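Local coordinates for sensor protein (Vibrio cholerae O1 biovar El Tor, PDB 3MXQ) that is a sensor histidine kinase that uses ATP to phosphorylate a protein histidine, represented here by its PAS-type sensor domain, at the interface of chains A and B. Sequence-based numbering; all coordinates share one arbitrary frame. Chains: chain A/B, Sensor protein.

The C-alpha centres of contact 1 and contact 2 lie about 16 Å apart, and helix 13-31 of chain A runs through both. In contact 1 its A:Ala18 and A:Leu22, one turn apart, rest on strands of chain B. In contact 2 the last turn meets the same turn of the partner helix. The two-fold symmetry gives contact 1 a twin on the opposite subunit, whereas contact 2 joins equivalent residues. Each helix thus spans from the helix pair to the partner's sheet. This arrangement suits a PAS-domain dimer, but the deposited assembly holds four copies and does not prove one.

Contact 1: the interface of chains A and B. Residues chain A 18, 21-22; chain B 35, 37, 46, 127.
A:Leu22 is the apolar centre of this helix-on-sheet contact, which may serve dimerisation, its forked end splitting between two residues of the chain B PAS domain. One branch, CD1, meets the CD1 methyl of B:Ile37 at 3.7 Å, and the two side chains cross at about a right angle. The other branch turns to the aliphatic part of B:Lys46, with CD2 lying 3.5 Å from CE and 3.9 Å from CD. A:Leu22 loses 62 Å² of surface to chain B, against 21 Å² each for B:Ile37 and B:Lys46, which fits its role as the inserted group. B:Ile37 projects from strand 34-39 with CG1 beside its backbone N (chi1 -74°), and an extended chi2 (175°) carries the terminal methyl out to the leucine.

One helical turn back, the CB methyl of A:Ala18 packs on the CD1 tip of B:Ile127 on strand 120-128; at 2.78 Å resolution nothing is read into the closeness of the pair. On another side of A:Leu22, B:Leu35 reaches the helix backbone: its CD1 is 3.9 Å from the carbonyl oxygen O of A:Arg21 and 4.1 Å from CB of that residue. This is van der Waals packing against the base of the arginine.

Toward the rim the polar ends take no bonding part, since no nitrogen or oxygen of one chain comes within bonding range of the other in this patch. B:Lys46 contributes methylene groups, and its chain bends at chi4 (69°), placing the amino nitrogen NZ 4.9 Å from CD2 of A:Leu22. A:Arg21 likewise offers its base while its guanidinium lies away from B:Leu35: the central carbon CZ of A:Arg21 stands 8.4 Å from CD1 of B:Leu35.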
loop_
_atom_site.group_PDB
_atom_site.type_symbol
_atom_site.label_atom_id
_atom_site.label_comp_id
_atom_site.label_asym_id
_atom_site.label_seq_id
_atom_site.Cartn_x
_atom_site.Cartn_y
_atom_site.Cartn_z
ATOM N N ALA A 18 -12.036 15.267 -0.844
ATOM C CA ALA A 18 -10.792 16.010 -0.783
ATOM C C ALA A 18 -9.899 15.455 0.305
ATOM O O ALA A 18 -8.737 15.147 0.045
ATOM C CB ALA A 18 -11.071 17.453 -0.520
ATOM N N ARG A 21 -8.488 12.062 -0.598
ATOM C CA ARG A 21 -7.354 12.124 -1.513
ATOM C C ARG A 21 -6.078 12.636 -0.835
ATOM O O ARG A 21 -5.005 12.074 -1.024
ATOM C CB ARG A 21 -7.692 12.988 -2.721
ATOM C CG ARG A 21 -8.947 12.579 -3.463
ATOM C CD ARG A 21 -8.793 11.263 -4.200
ATOM N NE ARG A 21 -9.947 11.013 -5.065
ATOM C CZ ARG A 21 -11.102 10.468 -4.671
ATOM N NH1 ARG A 21 -11.286 10.095 -3.407
ATOM N NH2 ARG A 21 -12.082 10.291 -5.550
ATOM N N LEU A 22 -6.215 13.701 -0.051
ATOM C CA LEU A 22 -5.124 14.237 0.757
ATOM C C LEU A 22 -4.490 13.187 1.684
ATOM O O LEU A 22 -3.260 13.063 1.762
ATOM C CB LEU A 22 -5.636 15.416 1.577
ATOM C CG LEU A 22 -5.456 16.778 0.904
ATOM C CD1 LEU A 22 -6.687 17.689 1.087
ATOM C CD2 LEU A 22 -4.186 17.439 1.433
ATOM N N LEU B 35 -1.293 15.302 -7.088
ATOM C CA LEU B 35 -2.283 16.070 -6.383
ATOM C C LEU B 35 -1.740 17.448 -6.130
ATOM O O LEU B 35 -0.633 17.608 -5.613
ATOM C CB LEU B 35 -2.647 15.399 -5.052
ATOM C CG LEU B 35 -3.557 16.174 -4.089
ATOM C CD1 LEU B 35 -4.315 15.226 -3.183
ATOM C CD2 LEU B 35 -2.775 17.192 -3.247
ATOM N N ILE B 37 -3.552 21.507 -4.856
ATOM C CA ILE B 37 -4.726 22.236 -4.446
ATOM C C ILE B 37 -4.523 23.680 -4.846
ATOM O O ILE B 37 -3.519 24.299 -4.478
ATOM C CB ILE B 37 -4.940 22.114 -2.926
ATOM C CG1 ILE B 37 -5.471 20.717 -2.590
ATOM C CG2 ILE B 37 -5.886 23.204 -2.413
ATOM C CD1 ILE B 37 -5.601 20.442 -1.110
ATOM N N LYS B 46 -0.920 23.921 -2.339
ATOM C CA LYS B 46 -0.441 22.605 -1.875
ATOM C C LYS B 46 -0.150 21.697 -3.058
ATOM O O LYS B 46 -0.810 21.792 -4.086
ATOM C CB LYS B 46 -1.427 21.943 -0.897
ATOM C CG LYS B 46 -1.017 20.545 -0.457
ATOM C CD LYS B 46 -1.522 20.186 0.944
ATOM C CE LYS B 46 -0.976 18.813 1.425
ATOM N NZ LYS B 46 0.499 18.808 1.705
ATOM N N ILE B 127 -13.722 22.804 -2.405
ATOM C CA ILE B 127 -13.520 22.826 -0.959
ATOM C C ILE B 127 -14.349 23.928 -0.295
ATOM O O ILE B 127 -13.951 25.103 -0.274
ATOM C CB ILE B 127 -12.020 22.980 -0.565
ATOM C CG1 ILE B 127 -11.112 22.092 -1.430
ATOM C CG2 ILE B 127 -11.816 22.726 0.935
ATOM C CD1 ILE B 127 -10.865 20.719 -0.894
#

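Contact 2: the interface of chains A and B. Residues chain A 28, 31-32; chain B 28, 31-32.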
loop_
_atom_site.group_PDB
_atom_site.type_symbol
_atom_site.label_atom_id
_atom_site.label_comp_id
_atom_site.label_asym_id
_atom_site.label_seq_id
_atom_site.Cartn_x
_atom_site.Cartn_y
_atom_site.Cartn_z
ATOM N N LEU A 28 1.072 7.721 0.905
ATOM C CA LEU A 28 2.023 7.261 -0.103
ATOM C C LEU A 28 3.333 8.062 -0.073
ATOM O O LEU A 28 4.406 7.501 -0.314
ATOM C CB LEU A 28 1.419 7.309 -1.501
ATOM C CG LEU A 28 0.056 6.662 -1.764
ATOM C CD1 LEU A 28 -0.486 7.061 -3.161
ATOM C CD2 LEU A 28 0.126 5.138 -1.601
ATOM N N LEU A 31 5.283 6.434 2.840
ATOM C CA LEU A 31 5.680 5.034 2.645
ATOM C C LEU A 31 6.612 4.788 1.468
ATOM O O LEU A 31 7.157 3.705 1.346
ATOM C CB LEU A 31 4.458 4.127 2.490
ATOM C CG LEU A 31 3.662 3.884 3.762
ATOM C CD1 LEU A 31 2.294 3.423 3.396
ATOM C CD2 LEU A 31 4.359 2.872 4.624
ATOM N N SER A 32 6.796 5.766 0.595
ATOM C CA SER A 32 7.572 5.511 -0.606
ATOM C C SER A 32 9.056 5.409 -0.276
ATOM O O SER A 32 9.534 6.033 0.658
ATOM C CB SER A 32 7.290 6.554 -1.690
ATOM O OG SER A 32 7.755 7.830 -1.309
ATOM N N LEU B 28 2.659 0.810 -4.426
ATOM C CA LEU B 28 2.810 2.263 -4.388
ATOM C C LEU B 28 2.854 2.866 -5.784
ATOM O O LEU B 28 2.246 3.900 -6.031
ATOM C CB LEU B 28 4.017 2.674 -3.557
ATOM C CG LEU B 28 3.948 2.182 -2.106
ATOM C CD1 LEU B 28 5.247 2.458 -1.330
ATOM C CD2 LEU B 28 2.749 2.777 -1.398
ATOM N N LEU B 31 -0.823 2.928 -6.991
ATOM C CA LEU B 31 -1.657 3.950 -6.361
ATOM C C LEU B 31 -1.185 5.384 -6.570
ATOM O O LEU B 31 -1.953 6.324 -6.402
ATOM C CB LEU B 31 -1.745 3.692 -4.861
ATOM C CG LEU B 31 -2.347 2.356 -4.447
ATOM C CD1 LEU B 31 -1.933 2.087 -3.026
ATOM C CD2 LEU B 31 -3.861 2.343 -4.596
ATOM N N SER B 32 0.082 5.547 -6.916
ATOM C CA SER B 32 0.686 6.862 -7.051
ATOM C C SER B 32 -0.100 7.740 -8.015
ATOM O O SER B 32 -0.485 7.302 -9.102
ATOM C CB SER B 32 2.085 6.702 -7.591
ATOM O OG SER B 32 1.987 6.077 -8.859
#
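The peptide group that joins A:Leu31 to A:Ser32 has the CD1 methyl of B:Leu28 over one face, 3.5 Å from the carbonyl oxygen O of A:Leu31. The same CD1 of B:Leu28 is 3.9 Å from the carbonyl carbon C of A:Leu31. The methyl stands well off the peptide plane, about 30° from its normal as seen from that carbon. The reciprocal contact puts CD1 of A:Leu28 over a face of the B:Leu31 peptide, 3.6 Å from O of B:Leu31. These are packing contacts of methyls on peptide groups; no nitrogen or oxygen pair lies within bonding range across the patch. Past the peptide, CD1 of B:Leu28 also approaches the backbone CA of A:Ser32 at 3.9 Å.

Between the two methyl-covered peptides, A:Leu28 and B:Leu28 slide past each other in opposite directions, and their CD2 methyls meet at 3.5 Å. In both copies CG sits beside the backbone N (chi1 -51° in A:Leu28 and -59° in B:Leu28). Of each fork, CD1 meets the partner's peptide and CD2 meets the twin leucine. The pair hides 47 and 48 Å² respectively, far more than the flanking residues. The two halves do not obey the two-fold exactly: CD2 of A:Leu28 additionally meets CD1 of B:Leu31 at 3.9 Å, where the side chains cross at about a right angle.

The site lies at the C-terminal end of helix 13-31 in each subunit, on the local two-fold axis, just where the chain leaves the helix through A:Ser32 or B:Ser32 to enter strand 34-39 of the PAS fold.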